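Local atomic coordinates of MgGH51 (Meripilus giganteus, PDB entry 6ZPV), a protein that catalyses the hydrolysis of terminal alpha-L-arabinofuranosyl residues, as expected of a fungal GH51 alpha-L-arabinofuranosidase. Residues A291-G296 against N350-A355; N303-Y308 against W363-T368; G357-R362 against P388-V393. All coordinates share one frame; numbering follows the deposited sequence.

Contact 1 of 3, residues A291-G296 against N350-A355; sequences AGYSLG and NEDFFA
The phenol ring of Y293 turns one face to A355, whose methyl carbon sits over the middle of it. A355 CB is 3.4 Å from the centroid of the Y293 ring and only 13° off its normal, a close CH-pi contact. Y293 takes this posture because CG is anti to the backbone N (chi1 -178°), which swings the ring from the 291-296 loop across to the opposing turn. The ring carbons along one side, CD1 and CE1, come closest to the methyl, each 3.4 Å from A355 CB. Farther out, the phenol oxygen OH passes F354 O at 4.1 Å, with no hydrogen bond between them. Both segments are loops following neighbouring parallel strands, the third and fourth of the (beta/alpha)8 barrel expected of this clan. The Asn-Glu pair N350-E351, just beyond the end of strand 345-348, fits the signature of clan GH-A, in which a glutamate at this place usually serves as acid/base. Beyond it the chain winds into a short 3-10 turn at 352-354, and A355 N bonds D352 O (2.9 Å), closing the turn that presents the methyl. D352 approaches the base of the tyrosine, its OD1 4.0 Å from Y293 CB and oblique to the ring. That carboxylate is mainly engaged elsewhere: OD2 bonds T382 and OD1 forms a salt bridge with R362. F354 starts toward Y293 but carries its ring away, and F353 CE1 lies 3.5 Å above the F354 ring plane. A glycerol molecule is bound beside Y293.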
loop_
_atom_site.group_PDB
_atom_site.type_symbol
_atom_site.label_atom_id
_atom_site.label_comp_id
_atom_site.label_asym_id
_atom_site.label_seq_id
_atom_site.Cartn_x
_atom_site.Cartn_y
_atom_site.Cartn_z
ATOM N N ALA A 291 -3.640 12.789 14.988
ATOM C CA ALA A 291 -3.016 13.795 15.881
ATOM C C ALA A 291 -3.885 15.027 16.086
ATOM O O ALA A 291 -3.350 16.070 16.449
ATOM C CB ALA A 291 -1.636 14.150 15.385
ATOM N N GLY A 292 -5.184 14.914 15.948
ATOM C CA GLY A 292 -6.082 16.043 16.273
ATOM C C GLY A 292 -6.397 16.979 15.141
ATOM O O GLY A 292 -6.936 18.063 15.379
ATOM N N TYR A 293 -6.096 16.612 13.902
ATOM C CA TYR A 293 -6.403 17.392 12.684
ATOM C C TYR A 293 -7.043 16.525 11.634
ATOM O O TYR A 293 -6.621 15.366 11.442
ATOM C CB TYR A 293 -5.123 18.082 12.145
ATOM C CG TYR A 293 -5.372 18.921 10.931
ATOM C CD1 TYR A 293 -6.011 20.138 11.031
ATOM C CD2 TYR A 293 -4.965 18.526 9.676
ATOM C CE1 TYR A 293 -6.262 20.903 9.908
ATOM C CE2 TYR A 293 -5.177 19.296 8.555
ATOM C CZ TYR A 293 -5.857 20.487 8.649
ATOM O OH TYR A 293 -6.072 21.304 7.585
ATOM N N SER A 294 -8.016 17.082 10.929
ATOM C CA SER A 294 -8.617 16.427 9.765
ATOM C C SER A 294 -8.685 17.382 8.589
ATOM O O SER A 294 -8.468 18.589 8.751
ATOM C CB SER A 294 -9.993 15.829 10.147
ATOM O OG SER A 294 -10.873 16.812 10.624
ATOM N N LEU A 295 -8.950 16.817 7.398
ATOM C CA LEU A 295 -8.612 17.534 6.163
ATOM C C LEU A 295 -9.589 18.673 5.839
ATOM O O LEU A 295 -9.209 19.517 5.024
ATOM C CB LEU A 295 -8.518 16.529 5.007
ATOM C CG LEU A 295 -7.305 15.614 5.109
ATOM C CD1 LEU A 295 -7.492 14.382 4.239
ATOM C CD2 LEU A 295 -6.038 16.351 4.693
ATOM N N GLY A 296 -10.735 18.740 6.514
ATOM C CA GLY A 296 -11.592 19.937 6.391
ATOM C C GLY A 296 -11.077 21.120 7.169
ATOM O O GLY A 296 -11.721 22.181 7.119
ATOM N N ASN A 350 -0.286 13.494 9.854
ATOM C CA ASN A 350 0.149 13.463 8.437
ATOM C C ASN A 350 0.124 14.904 7.947
ATOM O O ASN A 350 -0.897 15.614 8.056
ATOM C CB ASN A 350 -0.781 12.636 7.561
ATOM C CG ASN A 350 -0.312 12.615 6.125
ATOM O OD1 ASN A 350 0.786 12.107 5.865
ATOM N ND2 ASN A 350 -1.085 13.194 5.197
ATOM N N GLU A 351 1.270 15.336 7.376
ATOM C CA GLU A 351 1.305 16.648 6.674
ATOM C C GLU A 351 0.707 17.739 7.560
ATOM O O GLU A 351 -0.067 18.591 7.092
ATOM C CB GLU A 351 0.673 16.588 5.294
ATOM C CG GLU A 351 1.435 15.671 4.335
ATOM C CD GLU A 351 1.172 15.917 2.871
ATOM O OE1 GLU A 351 0.062 16.438 2.531
ATOM O OE2 GLU A 351 2.076 15.573 2.053
ATOM N N ASP A 352 1.227 17.847 8.793
ATOM C CA ASP A 352 0.730 18.895 9.717
ATOM C C ASP A 352 1.321 20.265 9.380
ATOM O O ASP A 352 0.927 21.239 9.998
ATOM C CB ASP A 352 0.925 18.498 11.168
ATOM C CG ASP A 352 -0.003 17.344 11.513
ATOM O OD1 ASP A 352 -1.202 17.619 11.829
ATOM O OD2 ASP A 352 0.423 16.174 11.428
ATOM N N PHE A 353 2.211 20.340 8.350
ATOM C CA PHE A 353 2.550 21.655 7.807
ATOM C C PHE A 353 1.333 22.402 7.321
ATOM O O PHE A 353 1.360 23.639 7.212
ATOM C CB PHE A 353 3.642 21.561 6.735
ATOM C CG PHE A 353 3.349 20.663 5.583
ATOM C CD1 PHE A 353 2.539 21.093 4.543
ATOM C CD2 PHE A 353 3.877 19.382 5.527
ATOM C CE1 PHE A 353 2.271 20.287 3.445
ATOM C CE2 PHE A 353 3.631 18.562 4.419
ATOM C CZ PHE A 353 2.813 19.009 3.392
ATOM N N PHE A 354 0.235 21.707 6.983
ATOM C CA PHE A 354 -1.007 22.399 6.592
ATOM C C PHE A 354 -1.804 22.939 7.782
ATOM O O PHE A 354 -2.737 23.723 7.592
ATOM C CB PHE A 354 -1.908 21.453 5.800
ATOM C CG PHE A 354 -1.503 21.237 4.361
ATOM C CD1 PHE A 354 -1.248 22.299 3.508
ATOM C CD2 PHE A 354 -1.430 19.952 3.844
ATOM C CE1 PHE A 354 -0.930 22.066 2.182
ATOM C CE2 PHE A 354 -1.133 19.761 2.501
ATOM C CZ PHE A 354 -0.860 20.796 1.671
ATOM N N ALA A 355 -1.427 22.520 9.008
ATOM C CA ALA A 355 -2.115 22.902 10.269
ATOM C C ALA A 355 -1.065 23.264 11.313
ATOM O O ALA A 355 -1.094 22.788 12.442
ATOM C CB ALA A 355 -3.018 21.753 10.704
#

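Contact 2 of 3, residues N303-Y308 against W363-T368; sequences NQLAPY and WHDFVT. With NAG (2-acetamido-2-deoxy-beta-D-glucopyranose), chain D.
F366 reaches from helix 359-373 to L305 and Y308, and the tighter packing lies at its ring and beside it. The ring end comes up to the start of helix 306-320, with F366 CE2 3.7 Å from Y308 O, oblique to the ring plane, and F366 CZ 4.2 Å from Y308 CB. Next to it, with CG beside the backbone N (chi1 -61°), L305 crosses D365 at about a right angle and sets its CD1 3.9 Å from D365 OD2. Its other branch makes a looser contact at the edge of the phenylalanine ring, near the plane, where L305 CD2 is 4.3 Å from F366 CE1. I309, one residue further along helix 306-320, also touches F366. The phenylalanine thus packs between the helix after the third strand of the parallel barrel and the helix after the fourth. D365 turns its other oxygen to its neighbour: H364 ND1 donates to D365 OD1 over 2.9 Å at 167°, nearly in the imidazole plane. The outer flank, with the exposed A306 and P307, is the loose side, and there Y308 sends its ring away from F366 to a glycan. The acetamido methyl C8 of the N-acetylglucosamine lies over one face of that ring, displaced toward the rim and 3.8 Å from Y308 CE1. P307 CB is 3.9 Å from the same C8, and R241 holds the sugar by a hydrogen bond. No hydrogen bond crosses between the segments; they meet through van der Waals packing, partly of carbon against oxygen. At the polar border, E302 brings a second carboxylate close to D365, and this would probably favour a protonated H364 or a proton shared between the acids.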
loop_
_atom_site.group_PDB
_atom_site.type_symbol
_atom_site.label_atom_id
_atom_site.label_comp_id
_atom_site.label_asym_id
_atom_site.label_seq_id
_atom_site.Cartn_x
_atom_site.Cartn_y
_atom_site.Cartn_z
ATOM N N ASN A 303 -7.668 21.445 24.942
ATOM C CA ASN A 303 -8.413 20.833 26.066
ATOM C C ASN A 303 -9.336 19.713 25.602
ATOM O O ASN A 303 -10.019 19.141 26.492
ATOM C CB ASN A 303 -9.117 21.921 26.883
ATOM C CG ASN A 303 -10.289 22.557 26.183
ATOM O OD1 ASN A 303 -10.693 22.188 25.087
ATOM N ND2 ASN A 303 -10.908 23.510 26.889
ATOM N N GLN A 304 -9.325 19.352 24.327
ATOM C CA GLN A 304 -10.121 18.224 23.787
ATOM C C GLN A 304 -9.247 17.002 23.456
ATOM O O GLN A 304 -9.776 15.974 23.046
ATOM C CB GLN A 304 -10.905 18.680 22.501
ATOM C CG GLN A 304 -12.032 19.789 22.595
ATOM C CD GLN A 304 -12.643 20.154 21.214
ATOM O OE1 GLN A 304 -11.965 20.715 20.245
ATOM N NE2 GLN A 304 -13.947 19.808 21.042
ATOM N N LEU A 305 -7.925 17.118 23.546
ATOM C CA LEU A 305 -7.039 16.081 23.004
ATOM C C LEU A 305 -7.001 14.804 23.833
ATOM O O LEU A 305 -6.679 13.740 23.254
ATOM C CB LEU A 305 -5.611 16.586 22.834
ATOM C CG LEU A 305 -5.428 17.768 21.891
ATOM C CD1 LEU A 305 -3.970 18.189 21.861
ATOM C CD2 LEU A 305 -5.930 17.429 20.500
ATOM N N ALA A 306 -7.210 14.829 25.135
ATOM C CA ALA A 306 -6.871 13.688 26.006
ATOM C C ALA A 306 -7.447 12.373 25.506
ATOM O O ALA A 306 -6.720 11.367 25.481
ATOM C CB ALA A 306 -7.247 13.954 27.432
ATOM N N PRO A 307 -8.725 12.261 25.110
ATOM C CA PRO A 307 -9.230 10.946 24.684
ATOM C C PRO A 307 -8.550 10.406 23.421
ATOM O O PRO A 307 -8.465 9.191 23.234
ATOM C CB PRO A 307 -10.737 11.185 24.459
ATOM C CG PRO A 307 -11.073 12.483 25.150
ATOM C CD PRO A 307 -9.791 13.284 25.170
ATOM N N TYR A 308 -8.127 11.309 22.546
ATOM C CA TYR A 308 -7.463 10.943 21.290
ATOM C C TYR A 308 -6.018 10.542 21.542
ATOM O O TYR A 308 -5.494 9.650 20.861
ATOM C CB TYR A 308 -7.609 12.107 20.301
ATOM C CG TYR A 308 -9.035 12.533 20.072
ATOM C CD1 TYR A 308 -9.834 11.907 19.115
ATOM C CD2 TYR A 308 -9.605 13.525 20.855
ATOM C CE1 TYR A 308 -11.149 12.276 18.965
ATOM C CE2 TYR A 308 -10.939 13.872 20.682
ATOM C CZ TYR A 308 -11.711 13.251 19.742
ATOM O OH TYR A 308 -13.013 13.623 19.631
ATOM N N TRP A 363 1.510 18.207 18.797
ATOM C CA TRP A 363 2.787 17.485 18.954
ATOM C C TRP A 363 3.198 17.460 20.420
ATOM O O TRP A 363 3.570 16.388 20.944
ATOM C CB TRP A 363 3.877 18.201 18.120
ATOM C CG TRP A 363 5.275 17.726 18.413
ATOM C CD1 TRP A 363 6.154 18.252 19.301
ATOM C CD2 TRP A 363 5.930 16.578 17.842
ATOM N NE1 TRP A 363 7.291 17.520 19.353
ATOM C CE2 TRP A 363 7.184 16.490 18.459
ATOM C CE3 TRP A 363 5.578 15.595 16.901
ATOM C CZ2 TRP A 363 8.102 15.493 18.156
ATOM C CZ3 TRP A 363 6.482 14.611 16.609
ATOM C CH2 TRP A 363 7.736 14.559 17.226
ATOM N N HIS A 364 3.233 18.593 21.100
ATOM C CA HIS A 364 3.709 18.575 22.489
ATOM C C HIS A 364 2.885 17.603 23.323
ATOM O O HIS A 364 3.463 16.776 24.067
ATOM C CB HIS A 364 3.631 19.971 23.089
ATOM C CG HIS A 364 4.024 19.975 24.540
ATOM N ND1 HIS A 364 3.135 19.645 25.557
ATOM C CD2 HIS A 364 5.218 20.134 25.118
ATOM C CE1 HIS A 364 3.782 19.684 26.727
ATOM N NE2 HIS A 364 5.002 19.960 26.486
ATOM N N ASP A 365 1.578 17.698 23.229
ATOM C CA ASP A 365 0.756 16.906 24.165
ATOM C C ASP A 365 0.766 15.404 23.772
ATOM O O ASP A 365 0.869 14.562 24.647
ATOM C CB ASP A 365 -0.667 17.463 24.247
ATOM C CG ASP A 365 -0.747 18.857 24.868
ATOM O OD1 ASP A 365 0.294 19.396 25.308
ATOM O OD2 ASP A 365 -1.874 19.362 24.976
ATOM N N PHE A 366 0.691 15.114 22.471
ATOM C CA PHE A 366 0.798 13.716 22.050
ATOM C C PHE A 366 2.132 13.155 22.397
ATOM O O PHE A 366 2.172 12.055 22.975
ATOM C CB PHE A 366 0.508 13.551 20.541
ATOM C CG PHE A 366 -0.939 13.364 20.151
ATOM C CD1 PHE A 366 -1.782 14.459 20.018
ATOM C CD2 PHE A 366 -1.434 12.104 19.970
ATOM C CE1 PHE A 366 -3.116 14.273 19.695
ATOM C CE2 PHE A 366 -2.783 11.911 19.652
ATOM C CZ PHE A 366 -3.606 12.992 19.501
ATOM N N VAL A 367 3.232 13.784 22.020
ATOM C CA VAL A 367 4.537 13.134 22.200
ATOM C C VAL A 367 4.910 13.110 23.693
ATOM O O VAL A 367 5.497 12.119 24.154
ATOM C CB VAL A 367 5.629 13.783 21.324
ATOM C CG1 VAL A 367 6.989 13.175 21.605
ATOM C CG2 VAL A 367 5.250 13.629 19.879
ATOM N N THR A 368 4.562 14.138 24.474
ATOM C CA THR A 368 4.888 14.065 25.908
ATOM C C THR A 368 4.245 12.782 26.498
ATOM O O THR A 368 4.884 12.014 27.235
ATOM C CB THR A 368 4.450 15.332 26.654
ATOM O OG1 THR A 368 5.160 16.451 26.114
ATOM C CG2 THR A 368 4.731 15.252 28.132
HETATM C C1 NAG D . -15.351 6.525 21.971
HETATM C C2 NAG D . -15.380 8.027 22.109
HETATM C C3 NAG D . -16.062 8.382 23.471
HETATM C C4 NAG D . -17.348 7.609 23.643
HETATM C C5 NAG D . -17.269 6.136 23.342
HETATM C C6 NAG D . -18.614 5.371 23.352
HETATM C C7 NAG D . -13.338 8.997 21.079
HETATM C C8 NAG D . -11.922 9.389 21.256
HETATM N N2 NAG D . -14.022 8.531 22.143
HETATM O O3 NAG D . -16.187 9.762 23.560
HETATM O O4 NAG D . -17.791 7.752 25.026
HETATM O O5 NAG D . -16.664 6.002 22.041
HETATM O O6 NAG D . -19.383 5.962 22.220
HETATM O O7 NAG D . -13.740 9.010 19.920
#

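Contact 3 of 3, residues G357-R362 against P388-V393; sequences GSYPYR and PVLSPV. With MAN (alpha-D-mannopyranose), chain B.
A water molecule bridges P360 and S391, donating to P360 O and accepting from S391 N, each bond 2.8 Å long. It joins the first turn of helix 359-373, the helix after the fourth strand of the (beta/alpha)8 barrel, to the loop that follows strand 378-381, the fifth strand. No direct hydrogen bond links the segments; beside the water the contact is apolar. L390 is the wedge. Its CG stands beside the backbone N (chi1 -55°), which brings the forked end to the helix although the side chain sets off along it. One branch, CD1, lies 3.8 Å from Y359 CE2, oblique to the aromatic ring, while the other, CD2, is 3.8 Å from P360 CA. The tyrosine is held at its far end, where OH is bonded to V348 O and T382 N, so the leucine packs against a ring restrained at its hydroxyl end. Two prolines meet further out, crossing at about a right angle with P360 CG 3.8 Å from P388 CG. Cis peptide bonds precede both P388 and P392, so the run 388-391 is bracketed by them. From the first turn of the helix, R362 NE donates back to S358 OG (2.8 Å), just ahead of it and close to the guanidinium plane. V389 points away from the helix; its CG2 is 3.7 Å from O6 of the mannose.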
loop_
_atom_site.group_PDB
_atom_site.type_symbol
_atom_site.label_atom_id
_atom_site.label_comp_id
_atom_site.label_asym_id
_atom_site.label_seq_id
_atom_site.Cartn_x
_atom_site.Cartn_y
_atom_site.Cartn_z
ATOM N N GLY A 357 -0.422 26.040 12.835
ATOM C CA GLY A 357 -0.838 26.870 13.976
ATOM C C GLY A 357 -1.168 26.069 15.195
ATOM O O GLY A 357 -0.866 26.544 16.310
ATOM N N SER A 358 -1.703 24.880 15.050
ATOM C CA SER A 358 -2.038 23.997 16.192
ATOM C C SER A 358 -1.027 22.885 16.417
ATOM O O SER A 358 -1.041 22.296 17.497
ATOM C CB SER A 358 -3.420 23.425 15.990
ATOM O OG SER A 358 -3.401 22.565 14.865
ATOM N N TYR A 359 -0.233 22.543 15.416
ATOM C CA TYR A 359 0.654 21.383 15.614
ATOM C C TYR A 359 1.557 21.560 16.820
ATOM O O TYR A 359 1.833 20.555 17.494
ATOM C CB TYR A 359 1.478 21.035 14.374
ATOM C CG TYR A 359 2.123 19.664 14.413
ATOM C CD1 TYR A 359 1.352 18.500 14.410
ATOM C CD2 TYR A 359 3.496 19.484 14.340
ATOM C CE1 TYR A 359 1.892 17.237 14.314
ATOM C CE2 TYR A 359 4.058 18.221 14.209
ATOM C CZ TYR A 359 3.253 17.102 14.139
ATOM O OH TYR A 359 3.844 15.867 13.913
ATOM N N PRO A 360 2.088 22.759 17.176
ATOM C CA PRO A 360 2.951 22.795 18.353
ATOM C C PRO A 360 2.318 22.198 19.620
ATOM O O PRO A 360 2.950 21.399 20.300
ATOM C CB PRO A 360 3.354 24.232 18.448
ATOM C CG PRO A 360 3.338 24.730 17.011
ATOM C CD PRO A 360 2.131 24.030 16.414
ATOM N N TYR A 361 1.072 22.528 19.927
ATOM C CA TYR A 361 0.445 21.962 21.127
ATOM C C TYR A 361 0.026 20.516 20.892
ATOM O O TYR A 361 0.010 19.721 21.823
ATOM C CB TYR A 361 -0.680 22.837 21.722
ATOM C CG TYR A 361 -1.994 22.912 20.965
ATOM C CD1 TYR A 361 -2.851 21.827 20.914
ATOM C CD2 TYR A 361 -2.417 24.067 20.342
ATOM C CE1 TYR A 361 -4.081 21.909 20.249
ATOM C CE2 TYR A 361 -3.616 24.165 19.674
ATOM C CZ TYR A 361 -4.474 23.095 19.665
ATOM O OH TYR A 361 -5.676 23.219 18.972
ATOM N N ARG A 362 -0.397 20.184 19.667
ATOM C CA ARG A 362 -0.784 18.802 19.380
ATOM C C ARG A 362 0.446 17.856 19.493
ATOM O O ARG A 362 0.381 16.830 20.207
ATOM C CB ARG A 362 -1.492 18.671 18.036
ATOM C CG ARG A 362 -2.789 19.461 17.991
ATOM C CD ARG A 362 -3.573 19.316 16.686
ATOM N NE ARG A 362 -2.892 19.858 15.507
ATOM C CZ ARG A 362 -2.364 19.204 14.479
ATOM N NH1 ARG A 362 -2.283 17.877 14.459
ATOM N NH2 ARG A 362 -1.931 19.874 13.439
ATOM N N PRO A 388 7.092 25.379 12.436
ATOM C CA PRO A 388 7.364 26.020 13.709
ATOM C C PRO A 388 8.291 25.195 14.566
ATOM O O PRO A 388 8.484 23.999 14.378
ATOM C CB PRO A 388 5.964 26.030 14.352
ATOM C CG PRO A 388 5.271 24.817 13.776
ATOM C CD PRO A 388 5.765 24.750 12.343
ATOM N N VAL A 389 8.797 25.837 15.595
ATOM C CA VAL A 389 9.690 25.193 16.557
ATOM C C VAL A 389 8.879 24.343 17.543
ATOM O O VAL A 389 7.950 24.827 18.153
ATOM C CB VAL A 389 10.464 26.244 17.311
ATOM C CG1 VAL A 389 11.388 25.552 18.304
ATOM C CG2 VAL A 389 11.192 27.185 16.345
ATOM N N LEU A 390 9.170 23.050 17.600
ATOM C CA LEU A 390 8.436 22.081 18.404
ATOM C C LEU A 390 9.111 21.724 19.715
ATOM O O LEU A 390 10.336 21.715 19.782
ATOM C CB LEU A 390 8.161 20.820 17.607
ATOM C CG LEU A 390 7.441 21.020 16.278
ATOM C CD1 LEU A 390 7.338 19.676 15.534
ATOM C CD2 LEU A 390 6.062 21.618 16.466
ATOM N N SER A 391 8.293 21.399 20.713
ATOM C CA SER A 391 8.740 20.899 22.016
ATOM C C SER A 391 7.879 19.685 22.332
ATOM O O SER A 391 6.650 19.772 22.304
ATOM C CB SER A 391 8.514 21.980 23.057
ATOM O OG SER A 391 8.855 21.470 24.314
ATOM N N PRO A 392 8.452 18.513 22.677
ATOM C CA PRO A 392 9.896 18.255 22.718
ATOM C C PRO A 392 10.545 18.351 21.332
ATOM O O PRO A 392 9.904 18.294 20.290
ATOM C CB PRO A 392 9.944 16.806 23.286
ATOM C CG PRO A 392 8.691 16.182 22.839
ATOM C CD PRO A 392 7.692 17.287 22.936
ATOM N N VAL A 393 11.860 18.505 21.342
ATOM C CA VAL A 393 12.663 18.572 20.092
ATOM C C VAL A 393 12.458 17.274 19.340
ATOM O O VAL A 393 12.643 16.175 19.866
ATOM C CB VAL A 393 14.147 18.821 20.394
ATOM C CG1 VAL A 393 14.972 18.743 19.088
ATOM C CG2 VAL A 393 14.377 20.138 21.072
HETATM C C1 MAN B . 10.668 32.144 15.894
HETATM C C2 MAN B . 10.299 33.378 16.699
HETATM C C3 MAN B . 11.374 33.755 17.762
HETATM C C4 MAN B . 11.686 32.548 18.602
HETATM C C5 MAN B . 12.092 31.344 17.730
HETATM C C6 MAN B . 12.423 30.089 18.599
HETATM O O2 MAN B . 9.030 33.146 17.373
HETATM O O3 MAN B . 10.854 34.755 18.608
HETATM O O4 MAN B . 12.719 32.873 19.538
HETATM O O5 MAN B . 11.041 31.100 16.783
HETATM O O6 MAN B . 11.179 29.614 19.185
HETATM O O HOH W 1 5.623 22.256 20.317
#

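Overall arrangement
From the N terminus, the chain leaves strand 284-289 through 291-296, the first half of contact 1, and enters helix 306-320 at 303-308, the first half of contact 2. After strand 345-348, residues 350-355 close contact 1. Segment 357-362 then opens contact 3 before 363-368 closes contact 2; 388-393 closes contact 3 last. Contact 2 therefore crosses both others, whereas contacts 1 and 3 follow in series. Helix 359-373 is shared by contacts 2 and 3, meeting the helix after the third strand (306-320) and the loop after the fifth. R362 NH1 to A291 O joins contact 3 to contact 1, and W363 NE1 to P392 O joins contact 2 to contact 3.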